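Local atomic coordinates of putative aspartyl-tRNA synthetase (Leishmania major, PDB entry 6OD8), a protein that probably charges tRNA(Asp) with L-aspartate at the expense of ATP, releasing AMP and diphosphate, as a class II aminoacyl-tRNA synthetase. Residues Arg71-Val76 / Val89-Ala93; Asp187-Lys191 / Gln354-Phe358; Ser299-Asn303 / Arg551-Arg555; Met399-Asn403 / Val437-Thr443. One frame throughout, in Å; residues are numbered along the deposited sequence. Where two conformers were deposited one is given.

Contact 1: Arg71-Val76 / Val89-Ala93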
loop_
_atom_site.group_PDB
_atom_site.type_symbol
_atom_site.label_atom_id
_atom_site.label_comp_id
_atom_site.label_asym_id
_atom_site.label_seq_id
_atom_site.Cartn_x
_atom_site.Cartn_y
_atom_site.Cartn_z
ATOM N N ARG A 71 -20.048 -3.471 28.556
ATOM C CA ARG A 71 -18.987 -3.633 29.540
ATOM C C ARG A 71 -17.728 -2.945 29.034
ATOM O O ARG A 71 -17.528 -2.799 27.828
ATOM C CB ARG A 71 -18.668 -5.120 29.809
ATOM C CG ARG A 71 -19.895 -6.021 29.896
ATOM C CD ARG A 71 -19.537 -7.399 30.414
ATOM N NE ARG A 71 -19.204 -7.358 31.836
ATOM C CZ ARG A 71 -18.650 -8.363 32.506
ATOM N NH1 ARG A 71 -18.380 -8.222 33.797
ATOM N NH2 ARG A 71 -18.356 -9.498 31.882
ATOM N N THR A 72 -16.861 -2.562 29.958
ATOM C CA THR A 72 -15.579 -1.953 29.615
ATOM C C THR A 72 -14.501 -3.029 29.699
ATOM O O THR A 72 -14.191 -3.522 30.790
ATOM C CB THR A 72 -15.256 -0.778 30.538
ATOM O OG1 THR A 72 -16.245 0.248 30.383
ATOM C CG2 THR A 72 -13.889 -0.208 30.209
ATOM N N HIS A 73 -13.939 -3.393 28.546
ATOM C CA HIS A 73 -12.886 -4.392 28.464
ATOM C C HIS A 73 -11.528 -3.687 28.468
ATOM O O HIS A 73 -11.226 -2.919 27.550
ATOM C CB HIS A 73 -13.104 -5.227 27.199
ATOM C CG HIS A 73 -14.555 -5.480 26.899
ATOM N ND1 HIS A 73 -15.178 -6.674 27.190
ATOM C CD2 HIS A 73 -15.509 -4.683 26.362
ATOM C CE1 HIS A 73 -16.450 -6.606 26.836
ATOM N NE2 HIS A 73 -16.678 -5.405 26.339
ATOM N N ILE A 74 -10.717 -3.942 29.495
ATOM C CA ILE A 74 -9.397 -3.329 29.632
ATOM C C ILE A 74 -8.380 -4.217 28.916
ATOM O O ILE A 74 -8.262 -5.400 29.266
ATOM C CB ILE A 74 -9.001 -3.150 31.104
ATOM C CG1 ILE A 74 -10.088 -2.407 31.899
ATOM C CG2 ILE A 74 -7.626 -2.481 31.226
ATOM C CD1 ILE A 74 -10.337 -1.000 31.431
ATOM N N PRO A 75 -7.618 -3.699 27.953
ATOM C CA PRO A 75 -6.561 -4.520 27.343
ATOM C C PRO A 75 -5.413 -4.778 28.314
ATOM O O PRO A 75 -5.105 -3.966 29.185
ATOM C CB PRO A 75 -6.104 -3.681 26.143
ATOM C CG PRO A 75 -6.523 -2.302 26.452
ATOM C CD PRO A 75 -7.749 -2.382 27.306
ATOM N N VAL A 76 -4.775 -5.937 28.150
ATOM C CA VAL A 76 -3.661 -6.304 29.014
ATOM C C VAL A 76 -2.580 -5.226 28.994
ATOM O O VAL A 76 -1.912 -4.991 30.008
ATOM C CB VAL A 76 -3.100 -7.680 28.595
ATOM C CG1 VAL A 76 -1.958 -8.094 29.505
ATOM C CG2 VAL A 76 -4.204 -8.721 28.627
ATOM N N VAL A 89 -11.194 -5.243 37.365
ATOM C CA VAL A 89 -11.406 -4.923 35.955
ATOM C C VAL A 89 -11.718 -6.188 35.161
ATOM O O VAL A 89 -11.512 -7.315 35.615
ATOM C CB VAL A 89 -10.188 -4.204 35.329
ATOM C CG1 VAL A 89 -9.930 -2.879 36.029
ATOM C CG2 VAL A 89 -8.971 -5.092 35.416
ATOM N N LEU A 90 -12.199 -5.976 33.942
ATOM C CA LEU A 90 -12.546 -7.046 33.013
ATOM C C LEU A 90 -11.505 -7.081 31.910
ATOM O O LEU A 90 -11.336 -6.094 31.192
ATOM C CB LEU A 90 -13.934 -6.817 32.415
ATOM C CG LEU A 90 -14.369 -7.808 31.338
ATOM C CD1 LEU A 90 -14.548 -9.197 31.936
ATOM C CD2 LEU A 90 -15.650 -7.316 30.691
ATOM N N ILE A 91 -10.830 -8.214 31.770
ATOM C CA ILE A 91 -9.778 -8.382 30.776
ATOM C C ILE A 91 -10.102 -9.602 29.926
ATOM O O ILE A 91 -10.588 -10.618 30.434
ATOM C CB ILE A 91 -8.396 -8.535 31.448
ATOM C CG1 ILE A 91 -8.146 -7.383 32.424
ATOM C CG2 ILE A 91 -7.290 -8.581 30.405
ATOM C CD1 ILE A 91 -7.384 -7.802 33.669
ATOM N N ARG A 92 -9.825 -9.499 28.625
ATOM C CA ARG A 92 -9.867 -10.645 27.725
ATOM C C ARG A 92 -8.435 -10.978 27.317
ATOM O O ARG A 92 -7.713 -10.104 26.827
ATOM C CB ARG A 92 -10.729 -10.335 26.500
ATOM C CG ARG A 92 -10.884 -11.506 25.560
ATOM C CD ARG A 92 -11.989 -11.205 24.565
ATOM N NE ARG A 92 -13.281 -11.082 25.257
ATOM C CZ ARG A 92 -14.423 -10.728 24.667
ATOM N NH1 ARG A 92 -14.433 -10.456 23.364
ATOM N NH2 ARG A 92 -15.554 -10.644 25.384
ATOM N N ALA A 93 -8.014 -12.227 27.531
ATOM C CA ALA A 93 -6.618 -12.569 27.313
ATOM C C ALA A 93 -6.474 -14.044 26.957
ATOM O O ALA A 93 -7.376 -14.858 27.186
ATOM C CB ALA A 93 -5.772 -12.258 28.563
HETATM O O HOH W 1 -13.122 -3.305 33.303
HETATM O O HOH W 2 -6.243 -7.932 26.020
#
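Leu90 lays its methyl CD2 over one face of the Arg71 guanidinium, 3.7 Å from Arg71 CZ and displaced toward the rim of the plane. The two side chains are roughly perpendicular: Arg71 bends at chi3 (71°), which turns its guanidinium face onto Leu90 CD2. The neighbouring His73, deposited in two conformers, runs parallel beside Leu90 in the one described here. Ile74 and Val89 also meet crosswise, with Ile74 CG1 3.9 Å from Val89 CB. Strand 88-100, which carries Leu90, belongs to the OB-fold, the domain that in related aspartyl-tRNA synthetases reads the anticodon. Residues 71-76 lie in the loop leading to this strand and are tied to it by a hydrogen bond from Ile74 N to Leu90 O (2.8 Å). One water bridges Thr72 O (2.7 Å) and Leu90 N (2.9 Å); another takes a long bond from Val76 N and donates to Arg92 O. The methyl Val76 CG2 packs 3.6 Å from Ile91 CG2, in the one of two Ile91 conformers described, and 3.9 Å from Ala93 CB. Arg92 pairs with Asp144 and bonds to the Asp321 carbonyl of the second subunit, whose Glu322 accepts from the backbone N of Arg71 and, in this conformer, from His73 NE2.

Contact 2: Asp187-Lys191 / Gln354-Phe358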
loop_
_atom_site.group_PDB
_atom_site.type_symbol
_atom_site.label_atom_id
_atom_site.label_comp_id
_atom_site.label_asym_id
_atom_site.label_seq_id
_atom_site.Cartn_x
_atom_site.Cartn_y
_atom_site.Cartn_z
ATOM N N ASP A 187 8.626 -23.522 22.960
ATOM C CA ASP A 187 9.565 -24.119 22.020
ATOM C C ASP A 187 9.757 -23.225 20.798
ATOM O O ASP A 187 10.884 -23.061 20.312
ATOM C CB ASP A 187 9.080 -25.501 21.598
ATOM C CG ASP A 187 9.189 -26.532 22.711
ATOM O OD1 ASP A 187 9.744 -26.231 23.793
ATOM O OD2 ASP A 187 8.702 -27.654 22.494
ATOM N N ALA A 188 8.670 -22.631 20.302
ATOM C CA ALA A 188 8.749 -21.768 19.127
ATOM C C ALA A 188 9.515 -20.480 19.405
ATOM O O ALA A 188 9.978 -19.840 18.454
ATOM C CB ALA A 188 7.342 -21.447 18.616
ATOM N N SER A 189 9.688 -20.114 20.684
ATOM C CA SER A 189 10.376 -18.894 21.091
ATOM C C SER A 189 11.836 -19.115 21.452
ATOM O O SER A 189 12.558 -18.135 21.681
ATOM C CB SER A 189 9.670 -18.265 22.296
ATOM O OG SER A 189 8.388 -17.792 21.929
ATOM N N ARG A 190 12.280 -20.364 21.517
ATOM C CA ARG A 190 13.612 -20.671 22.015
ATOM C C ARG A 190 14.679 -20.273 20.993
ATOM O O ARG A 190 14.517 -20.491 19.789
ATOM C CB ARG A 190 13.692 -22.162 22.346
ATOM C CG ARG A 190 15.034 -22.619 22.893
ATOM C CD ARG A 190 14.949 -23.997 23.518
ATOM N NE ARG A 190 14.236 -23.964 24.789
ATOM C CZ ARG A 190 13.018 -24.459 24.975
ATOM N NH1 ARG A 190 12.382 -25.051 23.976
ATOM N NH2 ARG A 190 12.450 -24.371 26.163
ATOM N N LYS A 191 15.765 -19.661 21.484
ATOM C CA LYS A 191 16.913 -19.338 20.635
ATOM C C LYS A 191 17.536 -20.613 20.086
ATOM O O LYS A 191 17.631 -21.623 20.790
ATOM C CB LYS A 191 17.974 -18.561 21.423
ATOM C CG LYS A 191 17.508 -17.254 22.050
ATOM C CD LYS A 191 18.586 -16.656 22.951
ATOM C CE LYS A 191 19.821 -16.274 22.164
ATOM N NZ LYS A 191 20.932 -15.821 23.058
ATOM N N GLN A 354 15.820 -10.757 21.259
ATOM C CA GLN A 354 15.966 -11.731 22.339
ATOM C C GLN A 354 15.946 -13.156 21.807
ATOM O O GLN A 354 16.580 -14.044 22.388
ATOM C CB GLN A 354 14.884 -11.533 23.405
ATOM C CG GLN A 354 13.463 -11.401 22.879
ATOM C CD GLN A 354 12.764 -12.743 22.696
ATOM O OE1 GLN A 354 13.071 -13.718 23.391
ATOM N NE2 GLN A 354 11.820 -12.799 21.751
ATOM N N GLN A 355 15.243 -13.397 20.709
ATOM C CA GLN A 355 15.293 -14.710 20.083
ATOM C C GLN A 355 16.325 -14.793 18.965
ATOM O O GLN A 355 16.948 -15.839 18.785
ATOM C CB GLN A 355 13.914 -15.096 19.526
ATOM C CG GLN A 355 13.886 -16.534 19.028
ATOM C CD GLN A 355 12.495 -17.032 18.665
ATOM O OE1 GLN A 355 11.482 -16.365 18.925
ATOM N NE2 GLN A 355 12.440 -18.227 18.071
ATOM N N TYR A 356 16.514 -13.711 18.217
ATOM C CA TYR A 356 17.334 -13.697 17.006
ATOM C C TYR A 356 18.329 -12.557 17.154
ATOM O O TYR A 356 18.142 -11.480 16.568
ATOM C CB TYR A 356 16.463 -13.508 15.760
ATOM C CG TYR A 356 15.481 -14.630 15.501
ATOM C CD1 TYR A 356 15.923 -15.929 15.274
ATOM C CD2 TYR A 356 14.109 -14.385 15.459
ATOM C CE1 TYR A 356 15.030 -16.960 15.024
ATOM C CE2 TYR A 356 13.206 -15.405 15.212
ATOM C CZ TYR A 356 13.670 -16.690 14.999
ATOM O OH TYR A 356 12.770 -17.701 14.736
ATOM N N PRO A 357 19.375 -12.746 17.959
ATOM C CA PRO A 357 20.269 -11.632 18.288
ATOM C C PRO A 357 20.898 -11.030 17.047
ATOM O O PRO A 357 21.301 -11.740 16.119
ATOM C CB PRO A 357 21.326 -12.278 19.189
ATOM C CG PRO A 357 20.652 -13.470 19.768
ATOM C CD PRO A 357 19.717 -13.968 18.704
ATOM N N PHE A 358 20.958 -9.704 17.031
ATOM C CA PHE A 358 21.581 -8.997 15.921
ATOM C C PHE A 358 22.241 -7.735 16.444
ATOM O O PHE A 358 21.825 -7.179 17.466
ATOM C CB PHE A 358 20.571 -8.635 14.832
ATOM C CG PHE A 358 19.446 -7.731 15.298
ATOM C CD1 PHE A 358 18.306 -8.267 15.889
ATOM C CD2 PHE A 358 19.510 -6.355 15.098
ATOM C CE1 PHE A 358 17.236 -7.447 16.287
ATOM C CE2 PHE A 358 18.464 -5.529 15.490
ATOM C CZ PHE A 358 17.320 -6.082 16.100
HETATM O O HOH W 3 13.280 -16.374 23.180
HETATM O O HOH W 4 14.955 -19.824 17.361
#
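The short helix 185-189, which follows the last strand of the OB-fold sheet, leads into the linker toward the catalytic part of the synthetase, and here the end of that helix docks on the loop after helix 346-353. The main link is the side-chain amide of Gln355, which bonds to the Ala188 carbonyl, packs against that of Ser189 and is joined to that of Arg190 through water. With CG anti to the backbone N (chi1 -173°) and the rest of the chain extended, the amide arrives at the helix end, where Gln355 NE2 donates to Ala188 O at 3.0 Å. The bond is bent (145° at the hydrogen) and leaves the amide plane by 25°. Ala188 O is gripped twice, since Arg204 NH1 also donates to it. Ser189 O lies 3.2 Å from Gln355 CD. On its way there Gln355 passes over the Tyr356 ring, CG standing above the ring centre. Farther out, Lys191 lays its aliphatic chain along the loop: CD is 3.3 Å from Gln354 O, and CE reaches Pro357 CG at 3.8 Å. The Arg190 guanidinium forms a salt bridge with Asp187 and a bond to the Ala197 carbonyl. A water links the two segments, donating to Arg190 O at 2.6 Å and accepting from Gln355 NE2 at 3.1 Å.

Contact 3: Ser299-Asn303 / Arg551-Arg555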
loop_
_atom_site.group_PDB
_atom_site.type_symbol
_atom_site.label_atom_id
_atom_site.label_comp_id
_atom_site.label_asym_id
_atom_site.label_seq_id
_atom_site.Cartn_x
_atom_site.Cartn_y
_atom_site.Cartn_z
ATOM N N SER A 299 9.421 -16.236 -11.006
ATOM C CA SER A 299 9.081 -17.569 -11.468
ATOM C C SER A 299 10.271 -18.520 -11.475
ATOM O O SER A 299 10.163 -19.599 -12.045
ATOM C CB SER A 299 8.458 -17.499 -12.865
ATOM O OG SER A 299 9.315 -16.838 -13.780
ATOM N N GLU A 300 11.388 -18.164 -10.847
ATOM C CA GLU A 300 12.529 -19.070 -10.821
ATOM C C GLU A 300 12.341 -20.143 -9.752
ATOM O O GLU A 300 11.843 -19.884 -8.653
ATOM C CB GLU A 300 13.833 -18.301 -10.592
ATOM C CG GLU A 300 13.759 -17.243 -9.518
ATOM C CD GLU A 300 14.787 -16.146 -9.721
ATOM O OE1 GLU A 300 15.548 -16.226 -10.709
ATOM O OE2 GLU A 300 14.831 -15.204 -8.901
ATOM N N ASN A 301 12.727 -21.366 -10.092
ATOM C CA ASN A 301 12.569 -22.487 -9.171
ATOM C C ASN A 301 13.808 -22.527 -8.277
ATOM O O ASN A 301 14.735 -23.322 -8.447
ATOM C CB ASN A 301 12.358 -23.781 -9.945
ATOM C CG ASN A 301 11.970 -24.932 -9.064
ATOM O OD1 ASN A 301 12.043 -24.848 -7.837
ATOM N ND2 ASN A 301 11.590 -26.053 -9.692
ATOM N N SER A 302 13.827 -21.590 -7.334
ATOM C CA SER A 302 14.931 -21.432 -6.403
ATOM C C SER A 302 14.372 -21.607 -5.007
ATOM O O SER A 302 13.483 -20.858 -4.597
ATOM C CB SER A 302 15.585 -20.059 -6.544
ATOM O OG SER A 302 16.704 -19.950 -5.685
ATOM N N ASN A 303 14.877 -22.592 -4.293
ATOM C CA ASN A 303 14.466 -22.847 -2.926
ATOM C C ASN A 303 15.705 -22.624 -2.067
ATOM O O ASN A 303 16.500 -23.538 -1.840
ATOM C CB ASN A 303 13.894 -24.241 -2.767
ATOM C CG ASN A 303 13.276 -24.448 -1.406
ATOM O OD1 ASN A 303 12.273 -23.809 -1.061
ATOM N ND2 ASN A 303 13.879 -25.326 -0.612
ATOM N N ARG A 551 5.479 -17.913 0.180
ATOM C CA ARG A 551 5.314 -18.661 -1.054
ATOM C C ARG A 551 6.704 -19.005 -1.573
ATOM O O ARG A 551 7.541 -18.114 -1.715
ATOM C CB ARG A 551 4.564 -17.838 -2.110
ATOM C CG ARG A 551 3.084 -17.556 -1.771
ATOM C CD ARG A 551 2.316 -18.883 -1.891
ATOM N NE ARG A 551 0.916 -18.782 -1.473
ATOM C CZ ARG A 551 0.474 -19.062 -0.250
ATOM N NH1 ARG A 551 1.316 -19.449 0.709
ATOM N NH2 ARG A 551 -0.817 -18.932 0.016
ATOM N N ASP A 552 6.942 -20.274 -1.843
ATOM C CA ASP A 552 8.173 -20.638 -2.540
ATOM C C ASP A 552 7.782 -21.796 -3.453
ATOM O O ASP A 552 6.606 -22.198 -3.439
ATOM C CB ASP A 552 9.308 -20.925 -1.536
ATOM C CG ASP A 552 9.088 -22.172 -0.703
ATOM O OD1 ASP A 552 8.477 -23.134 -1.185
ATOM O OD2 ASP A 552 9.546 -22.193 0.463
ATOM N N PRO A 553 8.685 -22.341 -4.282
ATOM C CA PRO A 553 8.242 -23.370 -5.236
ATOM C C PRO A 553 7.537 -24.555 -4.590
ATOM O O PRO A 553 6.696 -25.199 -5.239
ATOM C CB PRO A 553 9.556 -23.798 -5.921
ATOM C CG PRO A 553 10.422 -22.612 -5.820
ATOM C CD PRO A 553 10.117 -22.034 -4.458
ATOM N N GLN A 554 7.846 -24.876 -3.334
ATOM C CA GLN A 554 7.246 -26.034 -2.689
ATOM C C GLN A 554 6.113 -25.663 -1.730
ATOM O O GLN A 554 5.505 -26.556 -1.138
ATOM C CB GLN A 554 8.324 -26.836 -1.944
ATOM N N ARG A 555 5.812 -24.382 -1.559
ATOM C CA ARG A 555 4.861 -23.966 -0.535
ATOM C C ARG A 555 3.834 -23.013 -1.127
ATOM O O ARG A 555 4.182 -21.898 -1.535
ATOM C CB ARG A 555 5.591 -23.307 0.647
ATOM C CG ARG A 555 4.624 -22.742 1.703
ATOM C CD ARG A 555 5.348 -22.228 2.940
ATOM N NE ARG A 555 6.000 -23.292 3.728
ATOM C CZ ARG A 555 5.361 -24.120 4.557
ATOM N NH1 ARG A 555 4.040 -24.031 4.709
ATOM N NH2 ARG A 555 6.039 -25.039 5.234
#
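Class II motif 2 consists of two antiparallel strands joined by a loop, and the contact brings that loop, through Asn301, Ser302 and Asn303, against Pro553 and Asp552 near the C-terminus. In relatives the motif 2 loop works with ATP and the tRNA acceptor end. Pro553 takes most of the contact. Asn301, its CG anti to the backbone N (chi1 -171°), brings its amide oxygen to the proline ring, with OD1 3.3 Å from Pro553 CB and 3.4 Å from Pro553 CG; as Asn301 also touches a crystal neighbour, this pose may owe something to the lattice. The backbone then adds a second oxygen, Ser302 O lying 3.6 Å from Pro553 CD. At the far end Asn303 OD1 passes Asp552 OD2 at 3.5 Å, a close passage of two acceptors rather than an attraction, the amide and carboxylate planes turned 84° apart, and no hydrogen bond joins the two segments. Asp552 is instead held by Arg544 through a salt bridge, while its OD1 accepts from Gln554 N at 2.8 Å. That bond makes an Asx turn within the type I beta turn of Asp552 to Arg555, closed by Arg555 N to Asp552 O (3.0 Å). Asn301 for its part centres an inverse gamma turn. Around this patch, strands 289-297 and 310-319 flank the loop, Thr309 just ahead of the latter touches Pro553, and the second subunit contributes Phe265 against Asn301 and Pro553, with Tyr264 and Arg267 binding the carbonyls of Asp552 and Pro553.

Contact 4: Met399-Asn403 / Val437-Thr443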
loop_
_atom_site.group_PDB
_atom_site.type_symbol
_atom_site.label_atom_id
_atom_site.label_comp_id
_atom_site.label_asym_id
_atom_site.label_seq_id
_atom_site.Cartn_x
_atom_site.Cartn_y
_atom_site.Cartn_z
ATOM N N MET A 399 26.020 8.821 3.832
ATOM C CA MET A 399 25.803 7.503 3.248
ATOM C C MET A 399 26.794 7.246 2.117
ATOM O O MET A 399 26.881 8.032 1.161
ATOM C CB MET A 399 24.349 7.366 2.791
ATOM C CG MET A 399 23.440 7.263 4.021
ATOM S SD MET A 399 21.666 7.436 3.662
ATOM C CE MET A 399 21.340 5.842 3.029
ATOM N N LEU A 400 27.515 6.126 2.230
ATOM C CA LEU A 400 28.701 5.849 1.416
ATOM C C LEU A 400 28.362 5.438 -0.020
ATOM O O LEU A 400 27.518 4.569 -0.250
ATOM C CB LEU A 400 29.518 4.742 2.083
ATOM C CG LEU A 400 30.844 4.375 1.442
ATOM C CD1 LEU A 400 31.772 5.534 1.728
ATOM C CD2 LEU A 400 31.359 3.087 2.078
ATOM N N ARG A 401 29.066 6.042 -0.979
ATOM C CA ARG A 401 28.988 5.717 -2.400
ATOM C C ARG A 401 30.395 5.371 -2.855
ATOM O O ARG A 401 31.327 6.112 -2.544
ATOM C CB ARG A 401 28.476 6.905 -3.226
ATOM C CG ARG A 401 27.146 7.475 -2.795
ATOM C CD ARG A 401 26.730 8.621 -3.710
ATOM N NE ARG A 401 25.460 9.221 -3.291
ATOM C CZ ARG A 401 24.864 10.223 -3.931
ATOM N NH1 ARG A 401 25.420 10.732 -5.029
ATOM N NH2 ARG A 401 23.717 10.719 -3.469
ATOM N N ILE A 402 30.557 4.242 -3.554
ATOM C CA ILE A 402 31.834 3.848 -4.146
ATOM C C ILE A 402 31.560 3.510 -5.602
ATOM O O ILE A 402 30.630 2.753 -5.904
ATOM C CB ILE A 402 32.494 2.651 -3.425
ATOM C CG1 ILE A 402 32.665 2.940 -1.930
ATOM C CG2 ILE A 402 33.880 2.326 -4.041
ATOM C CD1 ILE A 402 33.240 1.767 -1.148
ATOM N N ASN A 403 32.343 4.098 -6.495
ATOM C CA ASN A 403 32.271 3.735 -7.902
ATOM C C ASN A 403 32.544 2.242 -8.077
ATOM O O ASN A 403 33.402 1.665 -7.397
ATOM C CB ASN A 403 33.288 4.566 -8.688
ATOM C CG ASN A 403 33.419 4.110 -10.103
ATOM O OD1 ASN A 403 34.264 3.276 -10.426
ATOM N ND2 ASN A 403 32.579 4.640 -10.968
ATOM N N VAL A 437 33.941 -3.294 3.041
ATOM C CA VAL A 437 33.388 -1.963 3.277
ATOM C C VAL A 437 33.151 -1.734 4.764
ATOM O O VAL A 437 33.434 -0.649 5.293
ATOM C CB VAL A 437 32.102 -1.769 2.453
ATOM C CG1 VAL A 437 31.316 -0.547 2.959
ATOM C CG2 VAL A 437 32.462 -1.627 0.963
ATOM N N LYS A 438 32.638 -2.747 5.469
ATOM C CA LYS A 438 32.399 -2.579 6.899
ATOM C C LYS A 438 33.710 -2.363 7.641
ATOM O O LYS A 438 33.809 -1.487 8.511
ATOM C CB LYS A 438 31.642 -3.789 7.453
ATOM C CG LYS A 438 31.334 -3.739 8.963
ATOM C CD LYS A 438 30.371 -2.630 9.328
ATOM C CE LYS A 438 30.018 -2.662 10.831
ATOM N NZ LYS A 438 29.315 -3.929 11.214
ATOM N N GLU A 439 34.740 -3.132 7.281
ATOM C CA GLU A 439 36.018 -3.037 7.972
ATOM C C GLU A 439 36.714 -1.713 7.690
ATOM O O GLU A 439 37.311 -1.126 8.595
ATOM C CB GLU A 439 36.901 -4.221 7.580
ATOM C CG GLU A 439 36.328 -5.558 8.051
ATOM C CD GLU A 439 37.169 -6.762 7.644
ATOM O OE1 GLU A 439 38.095 -6.599 6.816
ATOM O OE2 GLU A 439 36.894 -7.873 8.162
ATOM N N ARG A 440 36.627 -1.211 6.454
ATOM C CA ARG A 440 37.331 0.021 6.080
ATOM C C ARG A 440 36.583 1.265 6.532
ATOM O O ARG A 440 37.179 2.170 7.131
ATOM C CB ARG A 440 37.531 0.101 4.565
ATOM C CG ARG A 440 38.437 1.285 4.169
ATOM C CD ARG A 440 38.740 1.326 2.682
ATOM N NE ARG A 440 39.369 2.588 2.266
ATOM C CZ ARG A 440 40.641 2.895 2.493
ATOM N NH1 ARG A 440 41.413 2.045 3.159
ATOM N NH2 ARG A 440 41.146 4.050 2.060
ATOM N N TYR A 441 35.280 1.324 6.227
ATOM C CA TYR A 441 34.450 2.512 6.398
ATOM C C TYR A 441 33.535 2.453 7.609
ATOM O O TYR A 441 33.001 3.496 7.997
ATOM C CB TYR A 441 33.576 2.755 5.149
ATOM C CG TYR A 441 34.436 2.983 3.904
ATOM C CD1 TYR A 441 35.020 4.224 3.654
ATOM C CD2 TYR A 441 34.683 1.950 3.005
ATOM C CE1 TYR A 441 35.832 4.428 2.535
ATOM C CE2 TYR A 441 35.470 2.148 1.880
ATOM C CZ TYR A 441 36.045 3.392 1.646
ATOM O OH TYR A 441 36.865 3.607 0.541
ATOM N N GLY A 442 33.300 1.264 8.172
ATOM C CA GLY A 442 32.513 1.143 9.392
ATOM C C GLY A 442 31.018 1.114 9.210
ATOM O O GLY A 442 30.286 1.310 10.188
ATOM N N THR A 443 30.531 0.850 7.997
ATOM C CA THR A 443 29.111 0.938 7.709
ATOM C C THR A 443 28.605 -0.367 7.109
ATOM O O THR A 443 29.333 -1.071 6.401
ATOM C CB THR A 443 28.779 2.108 6.769
ATOM O OG1 THR A 443 27.359 2.170 6.582
ATOM C CG2 THR A 443 29.471 1.941 5.424
HETATM O O HOH W 5 26.872 4.401 4.703
#
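The Tyr441 ring is sandwiched between aliphatic groups: Arg440 CG lies over one face, and Leu400 spreads its two methyls over the other. Leu400 CD2 makes a CH-pi contact, 4.0 Å from the ring centroid of Tyr441 and 29° off the normal, and is 3.6 Å from both Tyr441 CG and Tyr441 CD2; Leu400 CD1 sits out toward the rim. Ile402 approaches obliquely, its CD1 3.8 Å from Tyr441 CE2. The ring hydroxyl bonds to Asp386, which also salt-bridges Arg440. Leu400 CG anti to the backbone N (chi1 -176°) sets CD2 over the ring and against Val437 CG1 (3.7 Å). Ile402 and Val437 run antiparallel alongside one another, CD1 and CG2 4.1 Å apart. At the Thr443 end one water bridges Leu400 N (3.1 Å) and Thr443 OG1 (3.0 Å); this hydroxyl also hydrogen-bonds the Phe445 and Val362 carbonyls, though its single proton can serve only one partner at a time. Strand 400-403 pairs in parallel with strand 445-449; the connection runs through helices 404-412 and 427-441, the latter packing on the strand here, a buried beta-alpha-beta crossover in the large mixed sheet of the class II catalytic domain.

Contact 1 lies in the OB-fold, and contacts 3 and 4 in the catalytic part, with contact 2 on the way between: its centre is 29 Å from that of contact 1, 26 Å from that of contact 3 and 30 Å from that of contact 4. Contacts 1 and 4 are 51 Å apart, centre to centre, on opposite sides of the chain's centre. The second subunit touches contacts 1 and 3, but not 2 or 4. Contact 3 lies on the loop of motif 2, a motif that helps form the active site in class II synthetases. Along the chain, both segments of contact 4 fall between residues 299-303 and 551-555, yet its nearest atoms are about 24 Å from contact 3.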